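Local structure of odorant-binding protein (Phormia regina, 5DIC) at residues K72-P75 against K81-A84; F52-G57 against A95-T100; V14-C19 against K46-C51. The protein binds fatty acids such as palmitate in a mainly helical odorant-binding fold and probably carries them in the oral disk of the blowfly. All blocks are in the same frame, centred on the assembly; numbering follows the deposited sequence.

How the contacts relate
Along the chain, contact 3 comes first, tying helix 6-22 to helix 43-55. Contact 2 then runs from the end of helix 43-55 to the start of helix 97-113, and contact 1, between helices 66-77 and 79-89, falls in the span it bridges. Contacts 2 and 3 have centres about 9 Å apart and are joined by the Cys47-Cys98 disulfide and a Lys46-Asp99 salt bridge. Contact 1 lies across the chain's centre from contact 3, about 22 Å between centres, and about 19 Å from contact 2, where Lys72 packs on the Ile56 backbone. One palmitic acid touches contacts 1 and 2, so the disulfide-braced helices and the pair 66-77 and 79-89 border a common lipid pocket.

Contact 1: K72-P75 against K81-A84; sequences KLSP and KVKA. With PLM (palmitic acid), chain B.
Leu73 and Val82 make the apolar part of this contact: Leu73 CB lies 3.7 Å from Val82 CG2. With CG1 anti to the backbone N (chi1 176°), CG2 is the valine methyl turned to Leu73. The same methyl also touches the backbone N of Ser74, and Ser74 OG comes alongside Val82 CB at 4.0 Å, a van der Waals approach.

The lipid is met from the other end of the leucine. Leu73 CD1 is 3.5 Å from CA of the palmitic acid, and Leu73 CD2 is 3.7 Å from that same atom, so the two methyls lie along the acyl chain, both touching its tenth carbon. With only a CB at Leu73, as in an alanine, the palmitate would probably lose these methyl contacts at the middle of its chain.

The polar part belongs to Lys72. Its chain runs extended and then turns at chi4 (-76°), which brings NZ to a hydrogen bond of 2.6 Å with O1 of the palmitic acid.

Val82 also packs on Val69, Leu70 and Phe77, and thus seats helix 79-89 against helix 66-77, while Leu73 reaches Leu2 near the chain's start and a second palmitic acid.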
loop_
_atom_site.group_PDB
_atom_site.type_symbol
_atom_site.label_atom_id
_atom_site.label_comp_id
_atom_site.label_asym_id
_atom_site.label_seq_id
_atom_site.Cartn_x
_atom_site.Cartn_y
_atom_site.Cartn_z
ATOM N N LYS A 72 -11.042 5.141 2.707
ATOM C CA LYS A 72 -10.635 3.884 3.300
ATOM C C LYS A 72 -10.072 4.007 4.697
ATOM O O LYS A 72 -10.226 3.087 5.508
ATOM C CB LYS A 72 -9.711 3.117 2.384
ATOM C CG LYS A 72 -10.404 2.679 1.093
ATOM C CD LYS A 72 -9.471 1.863 0.210
ATOM C CE LYS A 72 -10.111 1.524 -1.105
ATOM N NZ LYS A 72 -11.097 0.443 -0.984
ATOM N N LEU A 73 -9.377 5.104 5.008
ATOM C CA LEU A 73 -8.675 5.222 6.264
ATOM C C LEU A 73 -9.317 6.160 7.272
ATOM O O LEU A 73 -9.098 5.992 8.479
ATOM C CB LEU A 73 -7.236 5.684 6.064
ATOM C CG LEU A 73 -6.315 4.802 5.244
ATOM C CD1 LEU A 73 -4.932 5.420 5.246
ATOM C CD2 LEU A 73 -6.268 3.394 5.802
ATOM N N SER A 74 -10.096 7.143 6.831
ATOM C CA SER A 74 -10.625 8.134 7.792
ATOM C C SER A 74 -11.512 7.525 8.881
ATOM O O SER A 74 -11.395 7.917 10.025
ATOM C CB SER A 74 -11.353 9.300 7.110
ATOM O OG SER A 74 -10.445 10.090 6.383
ATOM N N PRO A 75 -12.405 6.579 8.535
ATOM C CA PRO A 75 -13.305 6.102 9.594
ATOM C C PRO A 75 -12.572 5.545 10.802
ATOM O O PRO A 75 -12.979 5.807 11.940
ATOM C CB PRO A 75 -14.193 5.083 8.864
ATOM C CG PRO A 75 -14.235 5.618 7.437
ATOM C CD PRO A 75 -12.810 6.085 7.209
ATOM N N LYS A 81 -6.257 13.265 10.907
ATOM C CA LYS A 81 -5.020 12.488 10.971
ATOM C C LYS A 81 -4.610 11.915 9.605
ATOM O O LYS A 81 -3.431 11.932 9.228
ATOM C CB LYS A 81 -5.126 11.391 12.032
ATOM C CG LYS A 81 -5.212 12.000 13.437
ATOM C CD LYS A 81 -5.753 11.089 14.523
ATOM C CE LYS A 81 -5.828 11.821 15.869
ATOM N NZ LYS A 81 -6.707 11.176 16.886
ATOM N N VAL A 82 -5.590 11.460 8.841
ATOM C CA VAL A 82 -5.308 10.936 7.524
ATOM C C VAL A 82 -4.915 12.083 6.583
ATOM O O VAL A 82 -3.974 11.952 5.798
ATOM C CB VAL A 82 -6.487 10.127 6.966
ATOM C CG1 VAL A 82 -6.192 9.674 5.543
ATOM C CG2 VAL A 82 -6.711 8.903 7.839
ATOM N N LYS A 83 -5.579 13.243 6.694
ATOM C CA LYS A 83 -5.194 14.417 5.873
ATOM C C LYS A 83 -3.770 14.850 6.184
ATOM O O LYS A 83 -3.012 15.209 5.288
ATOM C CB LYS A 83 -6.167 15.578 6.109
ATOM C CG LYS A 83 -7.509 15.351 5.440
ATOM C CD LYS A 83 -8.486 16.490 5.640
ATOM C CE LYS A 83 -9.732 16.266 4.809
ATOM N NZ LYS A 83 -10.758 17.333 4.977
ATOM N N ALA A 84 -3.381 14.765 7.453
ATOM C CA ALA A 84 -2.038 15.140 7.830
ATOM C C ALA A 84 -1.026 14.154 7.240
ATOM O O ALA A 84 0.037 14.551 6.749
ATOM C CB ALA A 84 -1.902 15.206 9.343
HETATM C C1 PLM B . -9.624 -3.003 -0.817
HETATM O O1 PLM B . -9.781 -1.785 -0.538
HETATM O O2 PLM B . -9.738 -3.435 -1.978
HETATM C C2 PLM B . -9.227 -4.020 0.224
HETATM C C3 PLM B . -8.860 -3.394 1.562
HETATM C C4 PLM B . -7.521 -2.689 1.499
HETATM C C5 PLM B . -7.048 -2.415 2.915
HETATM C C6 PLM B . -5.896 -1.439 2.927
HETATM C C7 PLM B . -6.395 -0.032 2.688
HETATM C C8 PLM B . -5.219 0.874 2.943
HETATM C C9 PLM B . -5.449 2.142 2.158
HETATM C CA PLM B . -4.539 3.298 2.544
HETATM C CB PLM B . -3.521 3.707 1.500
HETATM C CC PLM B . -2.351 4.471 2.110
HETATM C CD PLM B . -1.014 3.932 1.605
HETATM C CE PLM B . -0.786 4.157 0.098
HETATM C CF PLM B . 0.629 3.719 -0.322
HETATM C CG PLM B . 0.979 3.972 -1.780
#

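Contact 2: F52-G57 against A95-T100; sequences FFEKIG and ADRCDT. With PLM (palmitic acid), chain B.
Glu54 and Arg97 carry the contact, and the arginine can be followed outward. From CB its chain runs extended through CG to NE, with CG anti to the backbone N, and this carries the guanidinium across to helix 43-55. CD passes 3.9 Å from Glu54 OE2. NE then donates to Glu54 OE2 at 3.0 Å, and NH2 to Glu54 OE1 at 2.8 Å, both bonds nearly straight at 168° and 167°. The grip is side-on, one nitrogen to each oxygen, with CZ opposite both. Both oxygens lie close to the guanidinium plane, but the carboxylate is turned 32° from it, so the nitrogens meet its syn sides out of plane. NH2 has a second salt-bridge partner in Glu23, and NH1 is hydrogen-bonded elsewhere.

At the root of the arginine, Asp96 caps helix 97-113: its OD1 accepts from Asp99 N at 2.9 Å. Phe53 lays one ring face against the lipid, CG being 3.7 Å from CF of the palmitic acid, and Ile56, just past the helix end, brings CG2 3.4 Å from ligand O2.

The guanidinium would probably favour the ionised form of Glu54 and offset its charge and that of Glu23. The paired bonds link helix 43-55 to the start of helix 97-113.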
loop_
_atom_site.group_PDB
_atom_site.type_symbol
_atom_site.label_atom_id
_atom_site.label_comp_id
_atom_site.label_asym_id
_atom_site.label_seq_id
_atom_site.Cartn_x
_atom_site.Cartn_y
_atom_site.Cartn_z
ATOM N N PHE A 52 -0.470 -3.343 -5.588
ATOM C CA PHE A 52 -1.591 -3.505 -4.689
ATOM C C PHE A 52 -2.268 -2.159 -4.484
ATOM O O PHE A 52 -3.497 -2.057 -4.532
ATOM C CB PHE A 52 -1.113 -4.144 -3.395
ATOM C CG PHE A 52 -2.224 -4.436 -2.442
ATOM C CD1 PHE A 52 -2.925 -5.630 -2.528
ATOM C CD2 PHE A 52 -2.591 -3.525 -1.482
ATOM C CE1 PHE A 52 -3.969 -5.897 -1.674
ATOM C CE2 PHE A 52 -3.652 -3.780 -0.620
ATOM C CZ PHE A 52 -4.330 -4.970 -0.743
ATOM N N PHE A 53 -1.477 -1.140 -4.180
ATOM C CA PHE A 53 -2.040 0.187 -3.975
ATOM C C PHE A 53 -2.673 0.792 -5.195
ATOM O O PHE A 53 -3.642 1.551 -5.076
ATOM C CB PHE A 53 -0.991 1.085 -3.293
ATOM C CG PHE A 53 -0.709 0.625 -1.873
ATOM C CD1 PHE A 53 -1.721 0.592 -0.924
ATOM C CD2 PHE A 53 0.538 0.166 -1.522
ATOM C CE1 PHE A 53 -1.484 0.101 0.343
ATOM C CE2 PHE A 53 0.805 -0.316 -0.256
ATOM C CZ PHE A 53 -0.220 -0.357 0.676
ATOM N N GLU A 54 -2.171 0.422 -6.362
ATOM C CA GLU A 54 -2.845 0.776 -7.610
ATOM C C GLU A 54 -4.208 0.073 -7.736
ATOM O O GLU A 54 -5.221 0.700 -8.056
ATOM C CB GLU A 54 -1.961 0.455 -8.814
ATOM C CG GLU A 54 -0.726 1.319 -8.932
ATOM C CD GLU A 54 0.301 0.830 -9.934
ATOM O OE1 GLU A 54 0.206 -0.332 -10.401
ATOM O OE2 GLU A 54 1.236 1.613 -10.246
ATOM N N LYS A 55 -4.229 -1.245 -7.481
ATOM C CA LYS A 55 -5.457 -1.993 -7.695
ATOM C C LYS A 55 -6.570 -1.596 -6.717
ATOM O O LYS A 55 -7.742 -1.732 -7.052
ATOM C CB LYS A 55 -5.197 -3.489 -7.567
ATOM C CG LYS A 55 -4.276 -4.106 -8.579
ATOM C CD LYS A 55 -4.733 -3.986 -10.010
ATOM C CE LYS A 55 -3.691 -4.630 -10.906
ATOM N NZ LYS A 55 -3.950 -4.432 -12.343
ATOM N N ILE A 56 -6.208 -1.143 -5.515
ATOM C CA ILE A 56 -7.241 -0.684 -4.586
ATOM C C ILE A 56 -7.596 0.787 -4.806
ATOM O O ILE A 56 -8.431 1.307 -4.070
ATOM C CB ILE A 56 -6.896 -0.973 -3.115
ATOM C CG1 ILE A 56 -5.734 -0.126 -2.604
ATOM C CG2 ILE A 56 -6.607 -2.447 -2.917
ATOM C CD1 ILE A 56 -5.581 -0.156 -1.098
ATOM N N GLY A 57 -7.016 1.433 -5.825
ATOM C CA GLY A 57 -7.434 2.758 -6.199
ATOM C C GLY A 57 -6.758 3.877 -5.435
ATOM O O GLY A 57 -7.175 5.040 -5.568
ATOM N N ALA A 95 13.139 5.836 -6.788
ATOM C CA ALA A 95 14.065 5.651 -7.922
ATOM C C ALA A 95 13.364 5.249 -9.228
ATOM O O ALA A 95 13.909 5.420 -10.308
ATOM C CB ALA A 95 15.116 4.617 -7.552
ATOM N N ASP A 96 12.163 4.677 -9.106
ATOM C CA ASP A 96 11.369 4.134 -10.207
ATOM C C ASP A 96 9.943 3.929 -9.673
ATOM O O ASP A 96 9.695 4.155 -8.481
ATOM C CB ASP A 96 12.019 2.872 -10.816
ATOM C CG ASP A 96 12.245 1.759 -9.817
ATOM O OD1 ASP A 96 11.487 1.645 -8.830
ATOM O OD2 ASP A 96 13.163 0.927 -10.071
ATOM N N ARG A 97 9.035 3.447 -10.522
ATOM C CA ARG A 97 7.638 3.239 -10.118
ATOM C C ARG A 97 7.544 2.450 -8.808
ATOM O O ARG A 97 6.792 2.808 -7.873
ATOM C CB ARG A 97 6.879 2.494 -11.214
ATOM C CG ARG A 97 5.576 1.854 -10.747
ATOM C CD ARG A 97 4.808 1.178 -11.868
ATOM N NE ARG A 97 3.711 0.352 -11.372
ATOM C CZ ARG A 97 3.772 -0.967 -11.222
ATOM N NH1 ARG A 97 4.851 -1.666 -11.520
ATOM N NH2 ARG A 97 2.709 -1.581 -10.756
ATOM N N CYS A 98 8.259 1.337 -8.748
ATOM C CA CYS A 98 8.099 0.430 -7.603
ATOM C C CYS A 98 8.732 0.969 -6.333
ATOM O O CYS A 98 8.198 0.801 -5.226
ATOM C CB CYS A 98 8.606 -0.950 -7.964
ATOM S SG CYS A 98 7.743 -1.653 -9.364
ATOM N N ASP A 99 9.875 1.602 -6.475
ATOM C CA ASP A 99 10.511 2.221 -5.310
ATOM C C ASP A 99 9.703 3.413 -4.793
ATOM O O ASP A 99 9.625 3.646 -3.596
ATOM C CB ASP A 99 11.954 2.577 -5.651
ATOM C CG ASP A 99 12.757 3.003 -4.450
ATOM O OD1 ASP A 99 12.856 2.240 -3.470
ATOM O OD2 ASP A 99 13.257 4.137 -4.495
ATOM N N THR A 100 9.093 4.177 -5.693
ATOM C CA THR A 100 8.170 5.246 -5.283
ATOM C C THR A 100 6.987 4.729 -4.468
ATOM O O THR A 100 6.701 5.237 -3.388
ATOM C CB THR A 100 7.681 6.030 -6.515
ATOM O OG1 THR A 100 8.807 6.733 -7.050
ATOM C CG2 THR A 100 6.534 7.000 -6.181
HETATM C C1 PLM B . -9.624 -3.003 -0.817
HETATM O O1 PLM B . -9.781 -1.785 -0.538
HETATM O O2 PLM B . -9.738 -3.435 -1.978
HETATM C C2 PLM B . -9.227 -4.020 0.224
HETATM C C3 PLM B . -8.860 -3.394 1.562
HETATM C C4 PLM B . -7.521 -2.689 1.499
HETATM C C5 PLM B . -7.048 -2.415 2.915
HETATM C C6 PLM B . -5.896 -1.439 2.927
HETATM C C7 PLM B . -6.395 -0.032 2.688
HETATM C C8 PLM B . -5.219 0.874 2.943
HETATM C C9 PLM B . -5.449 2.142 2.158
HETATM C CA PLM B . -4.539 3.298 2.544
HETATM C CB PLM B . -3.521 3.707 1.500
HETATM C CC PLM B . -2.351 4.471 2.110
HETATM C CD PLM B . -1.014 3.932 1.605
HETATM C CE PLM B . -0.786 4.157 0.098
HETATM C CF PLM B . 0.629 3.719 -0.322
HETATM C CG PLM B . 0.979 3.972 -1.780
#

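Contact 3: V14-C19 against K46-C51; sequences VHFDEC and KCFGTC
Phe48 turns an edge toward the face of Phe16 in an offset edge-to-face pair, with ring centroids 5.3 Å apart and planes at 63°. The nearest atoms are Phe48 CZ and Phe16 CD2, at 3.5 Å. At the edge of the Phe48 ring, in its plane, lies the carbonyl oxygen of Phe16, 3.5 Å from Phe48 CE2. Asp17 OD1 lies in plane at the edge of the Phe16 ring. Cys19 approaches Phe48 obliquely, with Cys19 CB 3.6 Å from Phe48 CE2, and its sulfur forms a Cys sulfur-aromatic contact with that ring. Both phenylalanines have CG anti to the backbone N, which brings their rings together between the helices, where Leu33 of helix 27-34 touches both.

Beside the rings, Cys19 SG and Cys51 SG are joined by a disulfide of 2.1 Å. The axes of the two helical segments pass 9.4 Å apart at 133°.

Away from the interface, His15 ND1 donates to Glu18 OE1 at 2.7 Å, in the imidazole plane but from above that of the carboxylate; this fixes the turn of the imidazole, which also touches a palmitic acid.

A covalent bridge set against an aromatic pair gives a largely apolar joint that does not depend on charge. With Cys47-Cys98 one turn further back it fastens helix 43-55 to two other helices, in keeping with the disulfide-braced PBP/GOBP fold.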
loop_
_atom_site.group_PDB
_atom_site.type_symbol
_atom_site.label_atom_id
_atom_site.label_comp_id
_atom_site.label_asym_id
_atom_site.label_seq_id
_atom_site.Cartn_x
_atom_site.Cartn_y
_atom_site.Cartn_z
ATOM N N VAL A 14 -8.205 -11.057 -3.747
ATOM C CA VAL A 14 -8.316 -10.863 -5.172
ATOM C C VAL A 14 -7.151 -10.023 -5.706
ATOM O O VAL A 14 -6.532 -10.353 -6.726
ATOM C CB VAL A 14 -9.659 -10.214 -5.536
ATOM C CG1 VAL A 14 -9.682 -9.735 -6.986
ATOM C CG2 VAL A 14 -10.812 -11.214 -5.322
ATOM N N HIS A 15 -6.860 -8.903 -5.055
ATOM C CA HIS A 15 -5.803 -8.009 -5.543
ATOM C C HIS A 15 -4.426 -8.594 -5.304
ATOM O O HIS A 15 -3.489 -8.371 -6.095
ATOM C CB HIS A 15 -5.952 -6.617 -4.935
ATOM C CG HIS A 15 -7.248 -5.965 -5.253
ATOM N ND1 HIS A 15 -7.751 -5.876 -6.530
ATOM C CD2 HIS A 15 -8.142 -5.343 -4.445
ATOM C CE1 HIS A 15 -8.898 -5.215 -6.499
ATOM N NE2 HIS A 15 -9.160 -4.893 -5.244
ATOM N N PHE A 16 -4.259 -9.332 -4.215
ATOM C CA PHE A 16 -3.022 -10.064 -3.969
ATOM C C PHE A 16 -2.710 -10.967 -5.175
ATOM O O PHE A 16 -1.611 -10.951 -5.741
ATOM C CB PHE A 16 -3.133 -10.855 -2.660
ATOM C CG PHE A 16 -1.930 -11.698 -2.355
ATOM C CD1 PHE A 16 -1.784 -12.955 -2.916
ATOM C CD2 PHE A 16 -0.957 -11.242 -1.487
ATOM C CE1 PHE A 16 -0.672 -13.743 -2.632
ATOM C CE2 PHE A 16 0.153 -12.020 -1.207
ATOM C CZ PHE A 16 0.300 -13.261 -1.798
ATOM N N ASP A 17 -3.682 -11.781 -5.565
ATOM C CA ASP A 17 -3.485 -12.678 -6.688
ATOM C C ASP A 17 -3.210 -11.918 -7.983
ATOM O O ASP A 17 -2.325 -12.303 -8.774
ATOM C CB ASP A 17 -4.702 -13.598 -6.857
ATOM C CG ASP A 17 -4.836 -14.627 -5.756
ATOM O OD1 ASP A 17 -3.897 -14.850 -4.997
ATOM O OD2 ASP A 17 -5.910 -15.239 -5.679
ATOM N N GLU A 18 -3.938 -10.829 -8.209
ATOM C CA GLU A 18 -3.714 -10.034 -9.408
ATOM C C GLU A 18 -2.278 -9.529 -9.460
ATOM O O GLU A 18 -1.648 -9.533 -10.516
ATOM C CB GLU A 18 -4.637 -8.809 -9.435
ATOM C CG GLU A 18 -6.089 -9.106 -9.742
ATOM C CD GLU A 18 -7.025 -7.959 -9.395
ATOM O OE1 GLU A 18 -6.626 -7.000 -8.697
ATOM O OE2 GLU A 18 -8.200 -8.040 -9.831
ATOM N N CYS A 19 -1.781 -9.038 -8.340
ATOM C CA CYS A 19 -0.460 -8.422 -8.319
ATOM C C CYS A 19 0.684 -9.394 -8.310
ATOM O O CYS A 19 1.752 -9.124 -8.873
ATOM C CB CYS A 19 -0.412 -7.453 -7.170
ATOM S SG CYS A 19 -1.452 -5.996 -7.474
ATOM N N LYS A 46 8.561 -4.847 -3.806
ATOM C CA LYS A 46 8.196 -3.439 -3.941
ATOM C C LYS A 46 7.210 -3.231 -5.079
ATOM O O LYS A 46 6.256 -2.455 -4.953
ATOM C CB LYS A 46 9.447 -2.584 -4.182
ATOM C CG LYS A 46 10.418 -2.560 -3.009
ATOM C CD LYS A 46 11.574 -1.595 -3.338
ATOM C CE LYS A 46 12.635 -1.486 -2.284
ATOM N NZ LYS A 46 13.675 -0.545 -2.814
ATOM N N CYS A 47 7.427 -3.917 -6.192
ATOM C CA CYS A 47 6.466 -3.801 -7.272
ATOM C C CYS A 47 5.109 -4.385 -6.913
ATOM O O CYS A 47 4.084 -3.804 -7.247
ATOM C CB CYS A 47 6.969 -4.474 -8.524
ATOM S SG CYS A 47 8.345 -3.632 -9.349
ATOM N N PHE A 48 5.107 -5.525 -6.207
ATOM C CA PHE A 48 3.851 -6.059 -5.698
ATOM C C PHE A 48 3.088 -5.016 -4.882
ATOM O O PHE A 48 1.891 -4.830 -5.076
ATOM C CB PHE A 48 4.107 -7.292 -4.814
ATOM C CG PHE A 48 2.854 -7.742 -4.111
ATOM C CD1 PHE A 48 2.539 -7.221 -2.885
ATOM C CD2 PHE A 48 1.961 -8.609 -4.705
ATOM C CE1 PHE A 48 1.338 -7.519 -2.266
ATOM C CE2 PHE A 48 0.776 -8.935 -4.103
ATOM C CZ PHE A 48 0.454 -8.388 -2.887
ATOM N N GLY A 49 3.774 -4.369 -3.955
ATOM C CA GLY A 49 3.092 -3.420 -3.086
ATOM C C GLY A 49 2.549 -2.259 -3.884
ATOM O O GLY A 49 1.438 -1.818 -3.653
ATOM N N THR A 50 3.359 -1.747 -4.820
ATOM C CA THR A 50 2.896 -0.682 -5.699
ATOM C C THR A 50 1.654 -1.079 -6.460
ATOM O O THR A 50 0.663 -0.343 -6.507
ATOM C CB THR A 50 4.055 -0.259 -6.615
ATOM O OG1 THR A 50 5.151 0.221 -5.828
ATOM C CG2 THR A 50 3.683 0.826 -7.542
ATOM N N CYS A 51 1.711 -2.265 -7.056
ATOM C CA CYS A 51 0.552 -2.816 -7.736
ATOM C C CYS A 51 -0.670 -2.882 -6.827
ATOM O O CYS A 51 -1.774 -2.538 -7.233
ATOM C CB CYS A 51 0.886 -4.203 -8.286
ATOM S SG CYS A 51 -0.442 -5.096 -9.072
#